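Side-chain contacts in glutathione peroxidase-like protein (Trypanosoma brucei, PDB 3DWV), which probably reduces hydroperoxides as a tryparedoxin-dependent member of the glutathione peroxidase family: residues 85-88 and 93-96; 107-112 and 148-153. The protein carries 1 engineered substitution. All coordinates share one frame; numbering follows the deposited sequence. Where two conformers were deposited one is given.

In the fold
The two contacts lie side by side near the loop ends of one mixed sheet, their centres about 10 Å apart. Contact 1 ties the end of strand 81-86 to the loop that follows; contact 2 brings a loop after helix 100-103 against the turn leading into strand 152-155. They touch where Pro95 CB lies 3.7 Å from Trp148 C. Both lie within about 11 Å of Cys58, the predicted active-site cysteine, measured between side chains: about 11 Å from Ser87 and about 9 Å from Phe109. Cys106, which precedes segment 107-112, forms the disulfide with Cys58.

Contact 1 (85-88 and 93-96); sequences FPSN and QEPG. Engineered in segment 85-88: Ser87 (natural residue Cys).
The carboxylate of Glu94 is gripped through both oxygens, and its bond across the contact is short: the Ser87 hydroxyl donates from OG to Glu94 OE1 at 2.6 Å. Ser87 is an engineered residue replacing the natural Cys, so this bond belongs to the crystallised variant. OE1 receives the hydroxyl on its anti lone pair, directed away from OE2. On the other oxygen, Gln93 NE2 donates to Glu94 OE2 at 3.0 Å and 158°, again to the anti lone pair, with the acceptor lying almost exactly in the plane of the Gln93 amide. Both bonds come in on the sides of the oxygens that face away from each other. The anti approach brings Ser87 OG in on the CG side of the carboxylate, 3.2 Å from Glu94 CG; the chain, bent at chi2 (-66°), turns the acid toward it. Ser87 OG keeps its place as well by accepting from Gln89 N. Pro95 CD makes a looser contact with Ser87 OG at 4.4 Å. Three further donors, Val121 N to OE1 and Asn120 ND2 and Asn122 N to OE2, would favour an ionised carboxylate in this buried setting. Asn120 also links the flanks, its OD1 taking Asn88 ND2, while Asn88 OD1 accepts from Phe90 N. Segment 85-88 belongs to the FPCNQF signature of glutathione peroxidases, with the engineered Ser87 at its cysteine. It takes in the end of strand 81-86, outermost in the sheet of this chain and paired with strand 49-54, and runs on into the loop; 93-96 folds back beside it, Pro95 resting on Asn53 of 49-54.

Contact 2 (107-112 and 148-153); sequences TKFKAE and WNFTSF
The backbones stay well apart at Phe109 and Phe150, their CA atoms 11.8 Å from each other, one in an irregular loop and the other at the third position of a type II turn from Trp148 to Thr151. That position gives Phe150 a positive phi of 67°, and the turn is closed by a weak bond from Thr151 N to Trp148 O, 3.3 Å long. The side chains approach from opposite directions and meet at the far ends of their rings. Phe150 CZ lies 3.7 Å from Phe109 CE1 and 3.7 Å from Phe109 CZ, so one ring vertex abuts a bond of the other. Phe109 CE1 sits at the edge of the Phe150 ring, close to its plane; the planes are at 71° and the centroids 5.8 Å apart, an oblique pairing. With CG anti to the backbone N (chi1 -174°), the Phe109 ring is carried toward the turn. The contact is apolar and small, involving one residue from each side. Phe109 also rests on Tyr65 of helix 64-75 and on Ile115, and Phe150 on Val54 of strand 49-54. Trp148 O is taken by Asn53 ND2 of that strand. The turn carries the WNF motif of glutathione peroxidases, leading into strand 152-155 of their thioredoxin-like fold, with the Phe109 side chain about 9 Å from that of Cys58, the predicted active-site residue.

Contact 1 (85-88 and 93-96)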
loop_
_atom_site.group_PDB
_atom_site.type_symbol
_atom_site.label_atom_id
_atom_site.label_comp_id
_atom_site.label_asym_id
_atom_site.label_seq_id
_atom_site.Cartn_x
_atom_site.Cartn_y
_atom_site.Cartn_z
ATOM N N PHE A 85 -0.568 4.643 -1.290
ATOM C CA PHE A 85 -1.153 5.601 -0.363
ATOM C C PHE A 85 -0.063 6.300 0.433
ATOM O O PHE A 85 0.584 5.621 1.260
ATOM C CB PHE A 85 -2.095 4.905 0.644
ATOM C CG PHE A 85 -3.426 4.523 0.028
ATOM C CD1 PHE A 85 -3.550 3.325 -0.637
ATOM C CD2 PHE A 85 -4.548 5.340 0.136
ATOM C CE1 PHE A 85 -4.758 2.920 -1.165
ATOM C CE2 PHE A 85 -5.758 4.959 -0.400
ATOM C CZ PHE A 85 -5.866 3.748 -1.061
ATOM N N PRO A 86 0.232 7.567 0.186
ATOM C CA PRO A 86 1.247 8.239 1.011
ATOM C C PRO A 86 0.706 8.598 2.394
ATOM O O PRO A 86 -0.462 8.995 2.504
ATOM C CB PRO A 86 1.577 9.506 0.217
ATOM C CG PRO A 86 0.978 9.270 -1.137
ATOM C CD PRO A 86 -0.265 8.453 -0.890
ATOM N N SER A 87 1.540 8.451 3.414
ATOM C CA SER A 87 1.143 8.838 4.773
ATOM C C SER A 87 1.127 10.357 4.910
ATOM O O SER A 87 2.020 11.032 4.377
ATOM C CB SER A 87 2.094 8.290 5.824
ATOM O OG SER A 87 1.775 8.859 7.109
ATOM N N ASN A 88 0.165 10.907 5.649
ATOM C CA ASN A 88 0.184 12.350 5.915
ATOM C C ASN A 88 1.127 12.719 7.056
ATOM O O ASN A 88 1.183 13.894 7.465
ATOM C CB ASN A 88 -1.228 12.849 6.240
ATOM C CG ASN A 88 -1.770 12.227 7.504
ATOM O OD1 ASN A 88 -1.091 11.573 8.290
ATOM N ND2 ASN A 88 -3.072 12.411 7.776
ATOM N N GLN A 93 2.739 8.441 15.000
ATOM C CA GLN A 93 2.649 6.993 14.956
ATOM C C GLN A 93 2.628 6.435 13.548
ATOM O O GLN A 93 2.338 5.228 13.392
ATOM C CB GLN A 93 1.365 6.561 15.689
ATOM C CG GLN A 93 0.111 6.800 14.868
ATOM C CD GLN A 93 -0.210 8.263 14.589
ATOM O OE1 GLN A 93 -0.203 9.074 15.496
ATOM N NE2 GLN A 93 -0.441 8.659 13.338
ATOM N N GLU A 94 2.944 7.265 12.544
ATOM C CA GLU A 94 2.934 6.756 11.157
ATOM C C GLU A 94 4.152 5.885 10.868
ATOM O O GLU A 94 5.123 5.853 11.645
ATOM C CB GLU A 94 2.838 7.951 10.196
ATOM C CG GLU A 94 1.454 8.613 10.318
ATOM C CD GLU A 94 0.343 7.690 9.835
ATOM O OE1 GLU A 94 0.291 7.395 8.605
ATOM O OE2 GLU A 94 -0.474 7.304 10.707
ATOM N N PRO A 95 4.074 5.102 9.808
ATOM C CA PRO A 95 5.143 4.161 9.521
ATOM C C PRO A 95 6.473 4.885 9.379
ATOM O O PRO A 95 6.521 6.042 9.012
ATOM C CB PRO A 95 4.748 3.519 8.183
ATOM C CG PRO A 95 3.244 3.687 8.121
ATOM C CD PRO A 95 2.967 4.988 8.805
ATOM N N GLY A 96 7.517 4.122 9.705
ATOM C CA GLY A 96 8.868 4.595 9.568
ATOM C C GLY A 96 9.291 5.457 10.764
ATOM O O GLY A 96 8.659 5.598 11.838
#

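Contact 2 (107-112 and 148-153)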
loop_
_atom_site.group_PDB
_atom_site.type_symbol
_atom_site.label_atom_id
_atom_site.label_comp_id
_atom_site.label_asym_id
_atom_site.label_seq_id
_atom_site.Cartn_x
_atom_site.Cartn_y
_atom_site.Cartn_z
ATOM N N THR A 107 12.100 14.494 -0.785
ATOM C CA THR A 107 11.275 15.225 -1.749
ATOM C C THR A 107 10.016 14.451 -2.107
ATOM O O THR A 107 9.757 13.300 -1.704
ATOM C CB THR A 107 12.167 15.490 -2.974
ATOM O OG1 THR A 107 12.546 14.203 -3.509
ATOM C CG2 THR A 107 13.457 16.203 -2.649
ATOM N N LYS A 108 9.142 15.102 -2.876
ATOM C CA LYS A 108 7.858 14.515 -3.253
ATOM C C LYS A 108 8.026 13.145 -3.888
ATOM O O LYS A 108 8.769 12.990 -4.838
ATOM C CB LYS A 108 7.124 15.437 -4.255
ATOM C CG LYS A 108 5.758 14.875 -4.594
ATOM C CD LYS A 108 5.088 15.548 -5.794
ATOM C CE LYS A 108 3.581 15.321 -5.756
ATOM N NZ LYS A 108 2.762 16.482 -6.246
ATOM N N PHE A 109 7.341 12.135 -3.393
ATOM C CA PHE A 109 7.248 10.839 -4.008
ATOM C C PHE A 109 6.647 10.902 -5.424
ATOM O O PHE A 109 5.626 11.595 -5.575
ATOM C CB PHE A 109 6.362 9.929 -3.143
ATOM C CG PHE A 109 6.398 8.514 -3.715
ATOM C CD1 PHE A 109 7.610 7.807 -3.741
ATOM C CD2 PHE A 109 5.268 7.927 -4.250
ATOM C CE1 PHE A 109 7.667 6.533 -4.268
ATOM C CE2 PHE A 109 5.337 6.617 -4.724
ATOM C CZ PHE A 109 6.522 5.923 -4.749
ATOM N N LYS A 110 7.328 10.189 -6.320
ATOM C CA LYS A 110 6.928 10.038 -7.719
ATOM C C LYS A 110 7.031 8.595 -8.188
ATOM O O LYS A 110 7.981 7.879 -7.860
ATOM C CB LYS A 110 7.820 10.866 -8.671
ATOM C CG LYS A 110 7.733 12.377 -8.503
ATOM C CD LYS A 110 8.596 13.167 -9.454
ATOM C CE LYS A 110 10.026 12.798 -9.693
ATOM N NZ LYS A 110 11.022 12.970 -8.602
ATOM N N ALA A 111 6.078 8.185 -9.020
ATOM C CA ALA A 111 6.051 6.826 -9.539
ATOM C C ALA A 111 5.234 6.680 -10.829
ATOM O O ALA A 111 4.403 7.483 -11.259
ATOM C CB ALA A 111 5.481 5.906 -8.471
ATOM N N GLU A 112 5.431 5.521 -11.496
ATOM C CA GLU A 112 4.701 5.218 -12.718
ATOM C C GLU A 112 3.276 4.752 -12.448
ATOM O O GLU A 112 2.414 4.788 -13.333
ATOM C CB GLU A 112 5.498 4.114 -13.402
ATOM C CG GLU A 112 6.619 4.627 -14.296
ATOM C CD GLU A 112 7.097 3.450 -15.150
ATOM O OE1 GLU A 112 6.347 3.053 -16.080
ATOM O OE2 GLU A 112 8.188 2.970 -14.810
ATOM N N TRP A 148 6.574 -0.021 8.549
ATOM C CA TRP A 148 7.513 0.417 7.538
ATOM C C TRP A 148 6.894 1.118 6.337
ATOM O O TRP A 148 5.831 0.695 5.861
ATOM C CB TRP A 148 8.250 -0.802 6.949
ATOM C CG TRP A 148 8.663 -1.831 7.953
ATOM C CD1 TRP A 148 8.150 -3.093 8.107
ATOM C CD2 TRP A 148 9.686 -1.686 8.947
ATOM N NE1 TRP A 148 8.801 -3.719 9.140
ATOM C CE2 TRP A 148 9.744 -2.885 9.674
ATOM C CE3 TRP A 148 10.550 -0.634 9.281
ATOM C CZ2 TRP A 148 10.641 -3.088 10.733
ATOM C CZ3 TRP A 148 11.430 -0.838 10.325
ATOM C CH2 TRP A 148 11.468 -2.044 11.031
ATOM N N ASN A 149 7.597 2.136 5.832
ATOM C CA ASN A 149 7.198 2.619 4.507
ATOM C C ASN A 149 7.320 1.473 3.505
ATOM O O ASN A 149 8.185 0.592 3.663
ATOM C CB ASN A 149 8.082 3.813 4.169
ATOM C CG ASN A 149 7.663 5.034 4.975
ATOM O OD1 ASN A 149 8.466 5.824 5.487
ATOM N ND2 ASN A 149 6.356 5.189 5.087
ATOM N N PHE A 150 6.479 1.427 2.494
ATOM C CA PHE A 150 6.501 0.412 1.445
ATOM C C PHE A 150 6.138 -0.982 1.948
ATOM O O PHE A 150 6.441 -2.019 1.337
ATOM C CB PHE A 150 7.851 0.313 0.675
ATOM C CG PHE A 150 7.843 1.397 -0.414
ATOM C CD1 PHE A 150 8.187 2.706 -0.118
ATOM C CD2 PHE A 150 7.496 1.091 -1.723
ATOM C CE1 PHE A 150 8.168 3.654 -1.136
ATOM C CE2 PHE A 150 7.439 2.036 -2.730
ATOM C CZ PHE A 150 7.795 3.353 -2.432
ATOM N N THR A 151 5.389 -1.055 3.050
ATOM C CA THR A 151 4.636 -2.288 3.329
ATOM C C THR A 151 3.559 -2.425 2.263
ATOM O O THR A 151 3.074 -1.407 1.736
ATOM C CB THR A 151 4.007 -2.261 4.722
ATOM O OG1 THR A 151 5.083 -2.352 5.657
ATOM C CG2 THR A 151 3.063 -3.431 5.023
ATOM N N SER A 152 3.213 -3.679 1.884
ATOM C CA SER A 152 2.133 -3.852 0.904
ATOM C C SER A 152 1.179 -4.968 1.315
ATOM O O SER A 152 1.519 -5.849 2.124
ATOM C CB SER A 152 2.660 -4.151 -0.504
ATOM O OG SER A 152 3.494 -5.287 -0.574
ATOM N N PHE A 153 -0.007 -4.853 0.685
ATOM C CA PHE A 153 -1.000 -5.884 0.762
ATOM C C PHE A 153 -1.310 -6.379 -0.650
ATOM O O PHE A 153 -1.601 -5.586 -1.539
ATOM C CB PHE A 153 -2.308 -5.416 1.402
ATOM C CG PHE A 153 -2.090 -4.974 2.858
ATOM C CD1 PHE A 153 -1.653 -3.675 3.152
ATOM C CD2 PHE A 153 -2.337 -5.915 3.865
ATOM C CE1 PHE A 153 -1.488 -3.356 4.491
ATOM C CE2 PHE A 153 -2.136 -5.574 5.193
ATOM C CZ PHE A 153 -1.681 -4.299 5.482
#